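Local coordinates for putative hemin ABC transport system, membrane protein (Burkholderia cenocepacia J2315, PDB 5B57) that probably forms the membrane-spanning permease part of an ABC transporter that carries heme across the cell membrane, at residues 76-80 with 81-85; 132-135 with 136-140; 246-249 with 250-254; 274-278 with 279-283; 300-304 with 305-309. One frame throughout, in Å; residues are numbered along the deposited sequence.

Contact 1. Residues 76-80 with 81-85; sequences YRIPL and AEAWA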
loop_
_atom_site.group_PDB
_atom_site.type_symbol
_atom_site.label_atom_id
_atom_site.label_comp_id
_atom_site.label_asym_id
_atom_site.label_seq_id
_atom_site.Cartn_x
_atom_site.Cartn_y
_atom_site.Cartn_z
ATOM N N TYR A 76 -17.810 -43.765 -8.576
ATOM C CA TYR A 76 -18.025 -44.889 -9.508
ATOM C C TYR A 76 -16.721 -45.138 -10.269
ATOM O O TYR A 76 -16.296 -44.288 -11.059
ATOM C CB TYR A 76 -19.175 -44.549 -10.470
ATOM C CG TYR A 76 -19.503 -45.556 -11.572
ATOM C CD1 TYR A 76 -20.302 -46.658 -11.310
ATOM C CD2 TYR A 76 -19.049 -45.381 -12.886
ATOM C CE1 TYR A 76 -20.613 -47.579 -12.309
ATOM C CE2 TYR A 76 -19.359 -46.305 -13.897
ATOM C CZ TYR A 76 -20.144 -47.401 -13.593
ATOM O OH TYR A 76 -20.478 -48.336 -14.545
ATOM N N ARG A 77 -16.074 -46.286 -10.029
ATOM C CA ARG A 77 -14.752 -46.538 -10.609
ATOM C C ARG A 77 -14.875 -47.325 -11.909
ATOM O O ARG A 77 -15.507 -48.381 -11.953
ATOM C CB ARG A 77 -13.842 -47.295 -9.640
ATOM C CG ARG A 77 -13.781 -46.718 -8.254
ATOM C CD ARG A 77 -13.669 -45.233 -8.346
ATOM N NE ARG A 77 -13.421 -44.605 -7.057
ATOM C CZ ARG A 77 -12.306 -43.940 -6.766
ATOM N NH1 ARG A 77 -11.343 -43.818 -7.681
ATOM N NH2 ARG A 77 -12.161 -43.384 -5.570
ATOM N N ILE A 78 -14.254 -46.821 -12.964
ATOM C CA ILE A 78 -14.403 -47.456 -14.264
ATOM C C ILE A 78 -13.156 -47.169 -15.089
ATOM O O ILE A 78 -12.643 -46.042 -15.062
ATOM C CB ILE A 78 -15.698 -46.987 -14.942
ATOM C CG1 ILE A 78 -15.846 -47.643 -16.304
ATOM C CG2 ILE A 78 -15.791 -45.458 -15.038
ATOM C CD1 ILE A 78 -17.256 -47.713 -16.711
ATOM N N PRO A 79 -12.589 -48.147 -15.791
ATOM C CA PRO A 79 -11.363 -47.871 -16.540
ATOM C C PRO A 79 -11.666 -47.032 -17.770
ATOM O O PRO A 79 -12.814 -46.903 -18.199
ATOM C CB PRO A 79 -10.844 -49.264 -16.919
ATOM C CG PRO A 79 -11.606 -50.220 -16.056
ATOM C CD PRO A 79 -12.911 -49.586 -15.767
ATOM N N LEU A 80 -10.606 -46.434 -18.317
ATOM C CA LEU A 80 -10.751 -45.627 -19.526
ATOM C C LEU A 80 -11.498 -46.384 -20.622
ATOM O O LEU A 80 -12.350 -45.809 -21.310
ATOM C CB LEU A 80 -9.373 -45.188 -20.017
ATOM C CG LEU A 80 -8.544 -44.315 -19.085
ATOM C CD1 LEU A 80 -7.169 -44.038 -19.716
ATOM C CD2 LEU A 80 -9.287 -43.016 -18.726
ATOM N N ALA A 81 -11.192 -47.673 -20.798
ATOM C CA ALA A 81 -11.841 -48.460 -21.844
ATOM C C ALA A 81 -13.354 -48.532 -21.637
ATOM O O ALA A 81 -14.136 -48.140 -22.512
ATOM C CB ALA A 81 -11.235 -49.866 -21.890
ATOM N N GLU A 82 -13.785 -49.047 -20.478
ATOM C CA GLU A 82 -15.215 -49.224 -20.234
ATOM C C GLU A 82 -15.947 -47.894 -20.213
ATOM O O GLU A 82 -17.121 -47.830 -20.600
ATOM C CB GLU A 82 -15.447 -49.960 -18.918
ATOM C CG GLU A 82 -14.648 -51.230 -18.751
ATOM C CD GLU A 82 -15.378 -52.241 -17.893
ATOM O OE1 GLU A 82 -16.606 -52.069 -17.671
ATOM O OE2 GLU A 82 -14.726 -53.211 -17.442
ATOM N N ALA A 83 -15.279 -46.834 -19.741
ATOM C CA ALA A 83 -15.897 -45.510 -19.668
ATOM C C ALA A 83 -16.028 -44.879 -21.044
ATOM O O ALA A 83 -17.042 -44.241 -21.346
ATOM C CB ALA A 83 -15.089 -44.591 -18.755
ATOM N N TRP A 84 -14.995 -45.002 -21.877
ATOM C CA TRP A 84 -15.163 -44.648 -23.278
ATOM C C TRP A 84 -16.363 -45.364 -23.873
ATOM O O TRP A 84 -17.324 -44.723 -24.314
ATOM C CB TRP A 84 -13.915 -44.988 -24.064
ATOM C CG TRP A 84 -14.022 -44.480 -25.446
ATOM C CD1 TRP A 84 -14.349 -45.188 -26.566
ATOM C CD2 TRP A 84 -13.828 -43.129 -25.864
ATOM N NE1 TRP A 84 -14.347 -44.358 -27.662
ATOM C CE2 TRP A 84 -14.029 -43.089 -27.256
ATOM C CE3 TRP A 84 -13.484 -41.951 -25.195
ATOM C CZ2 TRP A 84 -13.905 -41.917 -27.990
ATOM C CZ3 TRP A 84 -13.355 -40.788 -25.927
ATOM C CH2 TRP A 84 -13.567 -40.778 -27.309
ATOM N N ALA A 85 -16.325 -46.708 -23.871
ATOM C CA ALA A 85 -17.428 -47.511 -24.410
ATOM C C ALA A 85 -18.798 -47.020 -23.940
ATOM O O ALA A 85 -19.720 -46.895 -24.750
ATOM C CB ALA A 85 -17.239 -48.975 -24.029
#

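Contact 2. Residues 132-135 with 136-140; sequences PLAD and PGLVG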
loop_
_atom_site.group_PDB
_atom_site.type_symbol
_atom_site.label_atom_id
_atom_site.label_comp_id
_atom_site.label_asym_id
_atom_site.label_seq_id
_atom_site.Cartn_x
_atom_site.Cartn_y
_atom_site.Cartn_z
ATOM N N PRO A 132 -0.618 -7.705 -7.773
ATOM C CA PRO A 132 -0.869 -9.154 -7.799
ATOM C C PRO A 132 -1.789 -9.663 -6.695
ATOM O O PRO A 132 -2.211 -10.812 -6.757
ATOM C CB PRO A 132 0.536 -9.729 -7.635
ATOM C CG PRO A 132 1.240 -8.664 -6.850
ATOM C CD PRO A 132 0.786 -7.404 -7.490
ATOM N N LEU A 133 -2.106 -8.871 -5.682
ATOM C CA LEU A 133 -2.987 -9.294 -4.595
ATOM C C LEU A 133 -4.449 -8.937 -4.806
ATOM O O LEU A 133 -5.248 -9.189 -3.916
ATOM C CB LEU A 133 -2.550 -8.673 -3.263
ATOM C CG LEU A 133 -1.371 -9.268 -2.519
ATOM C CD1 LEU A 133 -1.204 -8.476 -1.240
ATOM C CD2 LEU A 133 -1.628 -10.738 -2.239
ATOM N N ALA A 134 -4.833 -8.336 -5.916
ATOM C CA ALA A 134 -6.258 -8.137 -6.126
ATOM C C ALA A 134 -6.915 -9.491 -6.394
ATOM O O ALA A 134 -6.519 -10.206 -7.315
ATOM C CB ALA A 134 -6.502 -7.154 -7.271
ATOM N N ASP A 135 -7.889 -9.866 -5.563
ATOM C CA ASP A 135 -8.707 -11.056 -5.777
ATOM C C ASP A 135 -10.009 -10.684 -6.481
ATOM O O ASP A 135 -10.519 -9.566 -6.309
ATOM C CB ASP A 135 -9.040 -11.750 -4.449
ATOM C CG ASP A 135 -9.717 -13.116 -4.633
ATOM O OD1 ASP A 135 -10.956 -13.158 -4.809
ATOM O OD2 ASP A 135 -9.016 -14.157 -4.591
ATOM N N PRO A 136 -10.561 -11.595 -7.293
ATOM C CA PRO A 136 -11.831 -11.303 -7.969
ATOM C C PRO A 136 -12.962 -10.986 -7.024
ATOM O O PRO A 136 -13.967 -10.416 -7.454
ATOM C CB PRO A 136 -12.114 -12.594 -8.738
ATOM C CG PRO A 136 -10.785 -13.133 -9.041
ATOM C CD PRO A 136 -9.905 -12.787 -7.862
ATOM N N GLY A 137 -12.828 -11.332 -5.747
ATOM C CA GLY A 137 -13.906 -11.096 -4.797
ATOM C C GLY A 137 -14.240 -9.632 -4.648
ATOM O O GLY A 137 -15.408 -9.239 -4.762
ATOM N N LEU A 138 -13.206 -8.804 -4.436
ATOM C CA LEU A 138 -13.257 -7.382 -4.100
ATOM C C LEU A 138 -14.326 -6.549 -4.809
ATOM O O LEU A 138 -14.720 -5.482 -4.316
ATOM C CB LEU A 138 -11.900 -6.749 -4.398
ATOM C CG LEU A 138 -10.650 -7.327 -3.771
ATOM C CD1 LEU A 138 -9.485 -6.432 -4.156
ATOM C CD2 LEU A 138 -10.814 -7.404 -2.259
ATOM N N VAL A 139 -14.760 -7.008 -5.989
ATOM C CA VAL A 139 -15.791 -6.301 -6.748
ATOM C C VAL A 139 -17.023 -6.063 -5.885
ATOM O O VAL A 139 -17.602 -4.971 -5.883
ATOM C CB VAL A 139 -16.139 -7.092 -8.024
ATOM C CG1 VAL A 139 -17.177 -6.344 -8.845
ATOM C CG2 VAL A 139 -14.883 -7.353 -8.838
ATOM N N GLY A 140 -17.439 -7.085 -5.146
ATOM C CA GLY A 140 -18.591 -7.030 -4.273
ATOM C C GLY A 140 -19.352 -8.328 -4.382
ATOM O O GLY A 140 -20.131 -8.690 -3.507
#

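Contact 3. Residues 246-249 with 250-254; sequences AAVA and PCVAL. With DMU (decyl-beta-D-maltopyranoside), chain E.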
loop_
_atom_site.group_PDB
_atom_site.type_symbol
_atom_site.label_atom_id
_atom_site.label_comp_id
_atom_site.label_asym_id
_atom_site.label_seq_id
_atom_site.Cartn_x
_atom_site.Cartn_y
_atom_site.Cartn_z
ATOM N N ALA A 246 -26.084 -25.046 -18.035
ATOM C CA ALA A 246 -26.644 -24.331 -19.180
ATOM C C ALA A 246 -26.714 -22.832 -18.950
ATOM O O ALA A 246 -26.630 -22.051 -19.906
ATOM C CB ALA A 246 -28.060 -24.827 -19.474
ATOM N N ALA A 247 -26.959 -22.419 -17.714
ATOM C CA ALA A 247 -27.044 -21.010 -17.386
ATOM C C ALA A 247 -25.708 -20.430 -16.938
ATOM O O ALA A 247 -25.345 -19.322 -17.342
ATOM C CB ALA A 247 -28.095 -20.799 -16.299
ATOM N N VAL A 248 -24.948 -21.187 -16.138
ATOM C CA VAL A 248 -23.692 -20.688 -15.571
ATOM C C VAL A 248 -22.634 -20.479 -16.658
ATOM O O VAL A 248 -21.965 -19.438 -16.710
ATOM C CB VAL A 248 -23.197 -21.650 -14.481
ATOM C CG1 VAL A 248 -21.797 -21.270 -14.013
ATOM C CG2 VAL A 248 -24.168 -21.646 -13.343
ATOM N N ALA A 249 -22.454 -21.480 -17.529
ATOM C CA ALA A 249 -21.424 -21.479 -18.557
ATOM C C ALA A 249 -21.479 -20.237 -19.448
ATOM O O ALA A 249 -20.456 -19.551 -19.578
ATOM C CB ALA A 249 -21.513 -22.762 -19.397
ATOM N N PRO A 250 -22.614 -19.897 -20.085
ATOM C CA PRO A 250 -22.618 -18.690 -20.942
ATOM C C PRO A 250 -22.269 -17.413 -20.204
ATOM O O PRO A 250 -21.565 -16.555 -20.758
ATOM C CB PRO A 250 -24.047 -18.652 -21.502
ATOM C CG PRO A 250 -24.829 -19.587 -20.671
ATOM C CD PRO A 250 -23.876 -20.644 -20.225
ATOM N N CYS A 251 -22.734 -17.259 -18.963
ATOM C CA CYS A 251 -22.239 -16.173 -18.127
ATOM C C CYS A 251 -20.716 -16.163 -18.076
ATOM O O CYS A 251 -20.072 -15.173 -18.439
ATOM C CB CYS A 251 -22.817 -16.301 -16.724
ATOM S SG CYS A 251 -24.506 -15.757 -16.599
ATOM N N VAL A 252 -20.120 -17.262 -17.616
ATOM C CA VAL A 252 -18.664 -17.325 -17.494
ATOM C C VAL A 252 -18.009 -17.087 -18.843
ATOM O O VAL A 252 -17.009 -16.371 -18.940
ATOM C CB VAL A 252 -18.230 -18.672 -16.885
ATOM C CG1 VAL A 252 -16.716 -18.747 -16.742
ATOM C CG2 VAL A 252 -18.942 -18.923 -15.536
ATOM N N ALA A 253 -18.571 -17.655 -19.912
ATOM C CA ALA A 253 -17.961 -17.429 -21.222
ATOM C C ALA A 253 -18.136 -15.981 -21.666
ATOM O O ALA A 253 -17.229 -15.405 -22.278
ATOM C CB ALA A 253 -18.529 -18.391 -22.260
ATOM N N LEU A 254 -19.277 -15.359 -21.337
ATOM C CA LEU A 254 -19.465 -13.975 -21.762
ATOM C C LEU A 254 -18.578 -13.017 -20.958
ATOM O O LEU A 254 -17.929 -12.133 -21.537
ATOM C CB LEU A 254 -20.937 -13.579 -21.685
ATOM C CG LEU A 254 -21.142 -12.080 -21.928
ATOM C CD1 LEU A 254 -21.094 -11.698 -23.404
ATOM C CD2 LEU A 254 -22.412 -11.578 -21.301
HETATM C C1 DMU E . -26.727 -28.012 -21.977
HETATM C C2 DMU E . -27.547 -29.132 -21.394
HETATM C C3 DMU E . -27.051 -30.479 -21.935
HETATM C C4 DMU E . -25.515 -30.629 -21.731
HETATM O O5 DMU E . -24.831 -29.471 -22.274
HETATM C C6 DMU E . -25.268 -28.245 -21.641
HETATM O O7 DMU E . -27.739 -31.539 -21.269
HETATM O O16 DMU E . -24.499 -27.142 -22.117
HETATM C C18 DMU E . -23.554 -26.702 -21.140
HETATM C C19 DMU E . -22.158 -26.802 -21.726
HETATM C C22 DMU E . -21.103 -26.544 -20.666
HETATM C C25 DMU E . -19.758 -26.209 -21.307
HETATM C C28 DMU E . -19.138 -24.965 -20.667
HETATM C C31 DMU E . -18.650 -23.968 -21.729
HETATM C C34 DMU E . -17.231 -23.478 -21.411
HETATM C C37 DMU E . -16.998 -22.048 -21.933
HETATM C C40 DMU E . -15.806 -21.378 -21.224
HETATM C C43 DMU E . -14.516 -21.591 -21.993
HETATM O O49 DMU E . -27.159 -26.753 -21.438
HETATM O O55 DMU E . -28.935 -28.950 -21.710
HETATM C C57 DMU E . -24.971 -31.900 -22.402
HETATM O O61 DMU E . -25.357 -33.053 -21.635
HETATM C C5 DMU E . -29.942 -32.331 -21.966
HETATM C C7 DMU E . -30.476 -32.781 -20.608
HETATM C C8 DMU E . -29.881 -34.127 -20.196
HETATM C C9 DMU E . -28.370 -34.112 -20.324
HETATM O O1 DMU E . -28.009 -33.828 -21.679
HETATM C C10 DMU E . -28.407 -32.505 -22.076
HETATM O O2 DMU E . -30.242 -34.420 -18.831
HETATM O O3 DMU E . -30.296 -30.950 -22.182
HETATM O O4 DMU E . -31.905 -32.898 -20.681
HETATM C C11 DMU E . -27.790 -35.451 -19.915
HETATM O O6 DMU E . -28.865 -36.379 -19.655
#

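Contact 4. Residues 274-278 with 279-283; sequences TEALH and LGVPV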
loop_
_atom_site.group_PDB
_atom_site.type_symbol
_atom_site.label_atom_id
_atom_site.label_comp_id
_atom_site.label_asym_id
_atom_site.label_seq_id
_atom_site.Cartn_x
_atom_site.Cartn_y
_atom_site.Cartn_z
ATOM N N THR A 274 -2.111 7.129 -15.550
ATOM C CA THR A 274 -1.970 8.342 -16.354
ATOM C C THR A 274 -1.181 8.057 -17.624
ATOM O O THR A 274 -1.500 8.584 -18.698
ATOM C CB THR A 274 -1.292 9.463 -15.558
ATOM O OG1 THR A 274 -2.212 10.018 -14.612
ATOM C CG2 THR A 274 -0.898 10.563 -16.482
ATOM N N GLU A 275 -0.145 7.231 -17.513
ATOM C CA GLU A 275 0.591 6.779 -18.685
ATOM C C GLU A 275 -0.344 6.153 -19.714
ATOM O O GLU A 275 -0.268 6.465 -20.913
ATOM C CB GLU A 275 1.675 5.781 -18.269
ATOM C CG GLU A 275 2.960 6.418 -17.790
ATOM C CD GLU A 275 2.968 6.641 -16.298
ATOM O OE1 GLU A 275 1.994 6.237 -15.637
ATOM O OE2 GLU A 275 3.948 7.213 -15.783
ATOM N N ALA A 276 -1.230 5.263 -19.268
ATOM C CA ALA A 276 -2.138 4.612 -20.206
ATOM C C ALA A 276 -3.117 5.611 -20.820
ATOM O O ALA A 276 -3.408 5.533 -22.020
ATOM C CB ALA A 276 -2.889 3.470 -19.522
ATOM N N LEU A 277 -3.644 6.547 -20.014
ATOM C CA LEU A 277 -4.530 7.593 -20.530
ATOM C C LEU A 277 -3.859 8.390 -21.646
ATOM O O LEU A 277 -4.509 8.783 -22.629
ATOM C CB LEU A 277 -4.952 8.520 -19.381
ATOM C CG LEU A 277 -5.829 9.765 -19.570
ATOM C CD1 LEU A 277 -6.313 10.203 -18.210
ATOM C CD2 LEU A 277 -5.120 10.934 -20.212
ATOM N N HIS A 278 -2.551 8.640 -21.501
ATOM C CA HIS A 278 -1.786 9.341 -22.527
ATOM C C HIS A 278 -1.641 8.516 -23.801
ATOM O O HIS A 278 -1.480 9.083 -24.885
ATOM C CB HIS A 278 -0.416 9.712 -21.977
ATOM C CG HIS A 278 -0.444 10.857 -21.018
ATOM N ND1 HIS A 278 0.515 11.036 -20.047
ATOM C CD2 HIS A 278 -1.314 11.885 -20.884
ATOM C CE1 HIS A 278 0.233 12.123 -19.348
ATOM N NE2 HIS A 278 -0.873 12.657 -19.836
ATOM N N LEU A 279 -1.667 7.184 -23.687
ATOM C CA LEU A 279 -1.669 6.269 -24.825
ATOM C C LEU A 279 -3.042 6.128 -25.483
ATOM O O LEU A 279 -3.155 5.413 -26.489
ATOM C CB LEU A 279 -1.163 4.888 -24.383
ATOM C CG LEU A 279 0.350 4.777 -24.163
ATOM C CD1 LEU A 279 0.747 3.486 -23.451
ATOM C CD2 LEU A 279 1.126 4.932 -25.483
ATOM N N GLY A 280 -4.091 6.785 -24.953
ATOM C CA GLY A 280 -5.435 6.723 -25.513
ATOM C C GLY A 280 -6.396 5.718 -24.872
ATOM O O GLY A 280 -7.566 5.654 -25.287
ATOM N N VAL A 281 -5.939 4.931 -23.898
ATOM C CA VAL A 281 -6.770 3.966 -23.186
ATOM C C VAL A 281 -7.810 4.753 -22.404
ATOM O O VAL A 281 -7.439 5.642 -21.626
ATOM C CB VAL A 281 -5.933 3.084 -22.242
ATOM C CG1 VAL A 281 -6.818 2.158 -21.416
ATOM C CG2 VAL A 281 -4.927 2.273 -23.013
ATOM N N PRO A 282 -9.060 4.495 -22.579
ATOM C CA PRO A 282 -10.113 5.175 -21.788
ATOM C C PRO A 282 -10.272 4.567 -20.404
ATOM O O PRO A 282 -11.249 3.896 -20.104
ATOM C CB PRO A 282 -11.363 4.953 -22.638
ATOM C CG PRO A 282 -11.096 3.656 -23.297
ATOM C CD PRO A 282 -9.634 3.649 -23.632
ATOM N N VAL A 283 -9.290 4.836 -19.533
ATOM C CA VAL A 283 -9.128 4.041 -18.311
ATOM C C VAL A 283 -10.376 4.038 -17.423
ATOM O O VAL A 283 -10.574 3.086 -16.659
ATOM C CB VAL A 283 -7.870 4.488 -17.542
ATOM C CG1 VAL A 283 -7.073 5.472 -18.362
ATOM C CG2 VAL A 283 -8.213 5.052 -16.174
#

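Contact 5. Residues 300-304 with 305-309; sequences ALVSC and AGIIG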
loop_
_atom_site.group_PDB
_atom_site.type_symbol
_atom_site.label_atom_id
_atom_site.label_comp_id
_atom_site.label_asym_id
_atom_site.label_seq_id
_atom_site.Cartn_x
_atom_site.Cartn_y
_atom_site.Cartn_z
ATOM N N ALA A 300 -21.866 -15.804 -11.426
ATOM C CA ALA A 300 -22.358 -17.083 -11.904
ATOM C C ALA A 300 -21.733 -18.243 -11.149
ATOM O O ALA A 300 -22.412 -19.239 -10.888
ATOM C CB ALA A 300 -22.084 -17.217 -13.398
ATOM N N LEU A 301 -20.458 -18.138 -10.773
ATOM C CA LEU A 301 -19.741 -19.304 -10.252
ATOM C C LEU A 301 -20.016 -19.533 -8.776
ATOM O O LEU A 301 -20.298 -20.661 -8.356
ATOM C CB LEU A 301 -18.246 -19.140 -10.479
ATOM C CG LEU A 301 -17.931 -19.318 -11.949
ATOM C CD1 LEU A 301 -16.507 -18.862 -12.291
ATOM C CD2 LEU A 301 -18.160 -20.780 -12.265
ATOM N N VAL A 302 -19.893 -18.479 -7.971
ATOM C CA VAL A 302 -20.239 -18.574 -6.562
ATOM C C VAL A 302 -21.664 -19.067 -6.411
ATOM O O VAL A 302 -21.989 -19.718 -5.421
ATOM C CB VAL A 302 -20.023 -17.210 -5.884
ATOM C CG1 VAL A 302 -20.043 -17.347 -4.381
ATOM C CG2 VAL A 302 -18.706 -16.653 -6.304
ATOM N N SER A 303 -22.522 -18.806 -7.410
ATOM C CA SER A 303 -23.939 -19.155 -7.318
ATOM C C SER A 303 -24.153 -20.645 -7.198
ATOM O O SER A 303 -25.152 -21.085 -6.608
ATOM C CB SER A 303 -24.704 -18.657 -8.540
ATOM O OG SER A 303 -25.040 -17.287 -8.388
ATOM N N CYS A 304 -23.253 -21.442 -7.747
ATOM C CA CYS A 304 -23.478 -22.866 -7.739
ATOM C C CYS A 304 -22.279 -23.649 -7.250
ATOM O O CYS A 304 -22.319 -24.885 -7.263
ATOM C CB CYS A 304 -23.872 -23.327 -9.133
ATOM S SG CYS A 304 -22.616 -22.880 -10.291
ATOM N N ALA A 305 -21.222 -22.977 -6.803
ATOM C CA ALA A 305 -20.098 -23.647 -6.172
ATOM C C ALA A 305 -19.873 -23.252 -4.726
ATOM O O ALA A 305 -19.239 -24.020 -3.992
ATOM C CB ALA A 305 -18.797 -23.372 -6.942
ATOM N N GLY A 306 -20.343 -22.084 -4.302
ATOM C CA GLY A 306 -20.120 -21.626 -2.951
ATOM C C GLY A 306 -18.847 -20.816 -2.862
ATOM O O GLY A 306 -18.431 -20.215 -3.845
ATOM N N ILE A 307 -18.200 -20.798 -1.705
ATOM C CA ILE A 307 -17.033 -19.941 -1.531
ATOM C C ILE A 307 -15.769 -20.764 -1.767
ATOM O O ILE A 307 -15.473 -21.711 -1.029
ATOM C CB ILE A 307 -17.011 -19.275 -0.143
ATOM C CG1 ILE A 307 -18.299 -18.505 0.136
ATOM C CG2 ILE A 307 -15.914 -18.290 -0.107
ATOM C CD1 ILE A 307 -18.404 -17.176 -0.613
ATOM N N ILE A 308 -15.046 -20.413 -2.816
ATOM C CA ILE A 308 -13.740 -20.974 -3.116
ATOM C C ILE A 308 -13.098 -19.755 -3.710
ATOM O O ILE A 308 -13.722 -19.170 -4.591
ATOM C CB ILE A 308 -13.826 -22.131 -4.134
ATOM C CG1 ILE A 308 -14.896 -23.168 -3.753
ATOM C CG2 ILE A 308 -12.496 -22.790 -4.281
ATOM C CD1 ILE A 308 -15.873 -23.491 -4.882
ATOM N N GLY A 309 -11.905 -19.322 -3.302
ATOM C CA GLY A 309 -10.962 -20.036 -2.479
ATOM C C GLY A 309 -9.575 -20.030 -3.148
ATOM O O GLY A 309 -9.166 -21.051 -3.684
#

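Contact 1. Residues 76-80 with 81-85
L80, E82 and I78 carry most of this turn of chain, in which a loop bends into the first residues of helix 80-87. L80 takes part through its backbone: its carbonyl O accepts from W84 N at 2.8 Å with an N-H...O angle of 167°. One residue earlier, P79 O takes the N-H of A83 (N to O 2.9 Å), so two successive helical bonds are closed at the start of the helix. I78 reaches forward over the same turn. With CG1 opposite the backbone N (chi1 180°), its longer branch runs against the E82 side chain, CG1 meeting E82 CB at 3.5 Å, while its CG2 methyl lies 3.9 Å from A83 CB. P79 is the N-cap, and this apolar touch between the residue before the cap and the fourth residue after it is that of a hydrophobic staple. E82 runs alongside the P79 ring, both pointing the same way, with E82 CG 3.8 Å from P79 CD. Helix 54-72 packs on the short helix through V68 and C72, which receive L80, C72 also meeting A83; on helix 94-128, L100 touches A83.

Contact 2. Residues 132-135 with 136-140
D135 folds its carboxylate over the start of the following turn, where OD1 accepts from G137 N at 2.8 Å. The N-H...O angle is 154°, and the nitrogen comes to the anti side of the carboxylate, 16° out of its plane. CG stands opposite the D135 backbone N (chi1 -171°), which carries the acid forward along the chain, across the P136 ring at about a right angle, with CG 3.3 Å from P136 CD. A side-chain oxygen bonded to the N-H two residues on is an Asx turn, here with proline as its middle residue. The main chain of D135 adds a weak hydrogen bond, L138 N to D135 O at 3.4 Å. L138 turns back over the same carbonyl, its CG 3.4 Å from D135 O, and its CD1 reaches A134 CB at 4.4 Å. In the next shell, P136 touches T121 of helix 94-128 and V298 of helix 283-305, while L313 of helix 311-323 touches D135. V139, just ahead of G140, the N-cap of helix 141-154, touches M125 of helix 94-128 and L291, V294 and A295 of helix 283-305. At the other end of the loop, P132 meets an aromatic side chain of another protein chain.

Contact 3. Residues 246-249 with 250-254
The pyrrolidine ring of P250 is the one cyclic side chain here, and it lies against the preceding turn, among A246, A247, V248 and A249. Its CG and CD both lie 3.1 Å from A246 O, and CG is 3.4 Å from A247 O. Having no N-H, P250 cannot return a hydrogen bond to the turn before it, and helix 242-260, predicted to span the membrane, is kinked here. Beyond the proline regular helical bonding resumes: V252 N donates to V248 O at 3.0 Å (N-H...O angle 172°), and A253 N to A249 O at 2.7 Å. V248 and V252 lie side by side, pointing the same way, V248 CG1 4.0 Å from V252 CG2. Their CG1 branches stand opposite the backbone N in both (V248 chi1 172°), leaving each CG2 beside its own N. This valine side, with C251, packs on helix 283-305 through C304, A300 and L301. A different side of the helix carries the detergent decyl maltoside, whose alkyl chain runs along A249 and A253, its C28 3.5 Å from A249 CB; its sugar is hydrogen-bonded to D102.

Contact 4. Residues 274-278 with 279-283
L279 sets its CG opposite its own carbonyl carbon (chi1 -75°), which turns the side chain back along the last helical turn, CG 3.7 Å from E275 O. For V281 the backbone places CB 4.1 Å from A276 CB, and chi1 of 175° puts CG2 beside the backbone N, 3.7 Å from A276 O. Between these two residues helix 273-278 is closed by a Schellman motif. V281 N bonds back to A276 O at 3.2 Å, approaching from above the carbonyl plane, and G280 N bonds to L277 O at 3.1 Å, with G280 N 70° out of the L277 carbonyl plane. G280 makes the reversal with positive phi. L279 N keeps the ordinary helical bond to E275 O (3.2 Å) and adds a weak one to A276 O. After the turn the chain passes P282, the centre of an inverse gamma turn, and V283 CG1 comes within 3.9 Å of L277 CB. V281 also packs on A265 and A268 of helix 263-269. E275, L279 and V281 touch another protein chain, possibly the ATPase of the transporter. The cap bonds thus give the A276 and L277 carbonyls partners beyond the helix end, and H278 NE2, hydrogen-bonded to an acidic side chain of that other chain, adds a polar link.

Contact 5. Residues 300-304 with 305-309
V302 lays its CG1 methyl against the carbonyl of G306, 3.3 Å from G306 O, and the same methyl makes an apolar contact with I307, 4.1 Å from its CD1. That branch is put there by chi1 of -166°, with CG1 opposite the backbone N. The helix closes with backbone bonds. L301 O accepts from two donors, C304 N at 3.1 Å and A305 N at 2.9 Å. V302 O takes G306 N at 3.1 Å from above its carbonyl plane, which marks where the chain swings out of the helix. G306 has positive phi and no side chain to meet the A305 carbonyl. A305 turns its methyl back to 3.4 Å from L301 O, and its backbone is hydrogen-bonded to S236. S303, facing the other way, has its buried OG hydrogen-bonded to G299 O, its stronger partner, with P170 O competing for the same proton. On helix 94-128, V114 covers L301 and A305, and L110 meets C304. A glycine with positive phi as the first non-helical residue is a common way for a helix to terminate, here 283-305 near the centre of the chain.

How the contacts relate
In chain order the contacts run from 1 to 5 without interleaving, all within the part of the chain that belongs to the FecCD permease family. Contacts 3 and 5 alone touch: helices 242-260 and 283-305 pack there, with C251 CB 3.5 Å from A300 CB and V252 CG2 3.7 Å from L301 CG. Contact 2 lies close by, its centre about 14 Å from that of contact 5, and P136 and V139 rest on the same helix 283-305. Contacts 1 and 4 are remote, their centres about 54 Å apart on opposite sides of the chain's centre. Helix 283-305 runs from the loop of contact 4, at the interface with another protein chain, to contact 5 near the chain's centre, where it packs on the kinked helix 242-260.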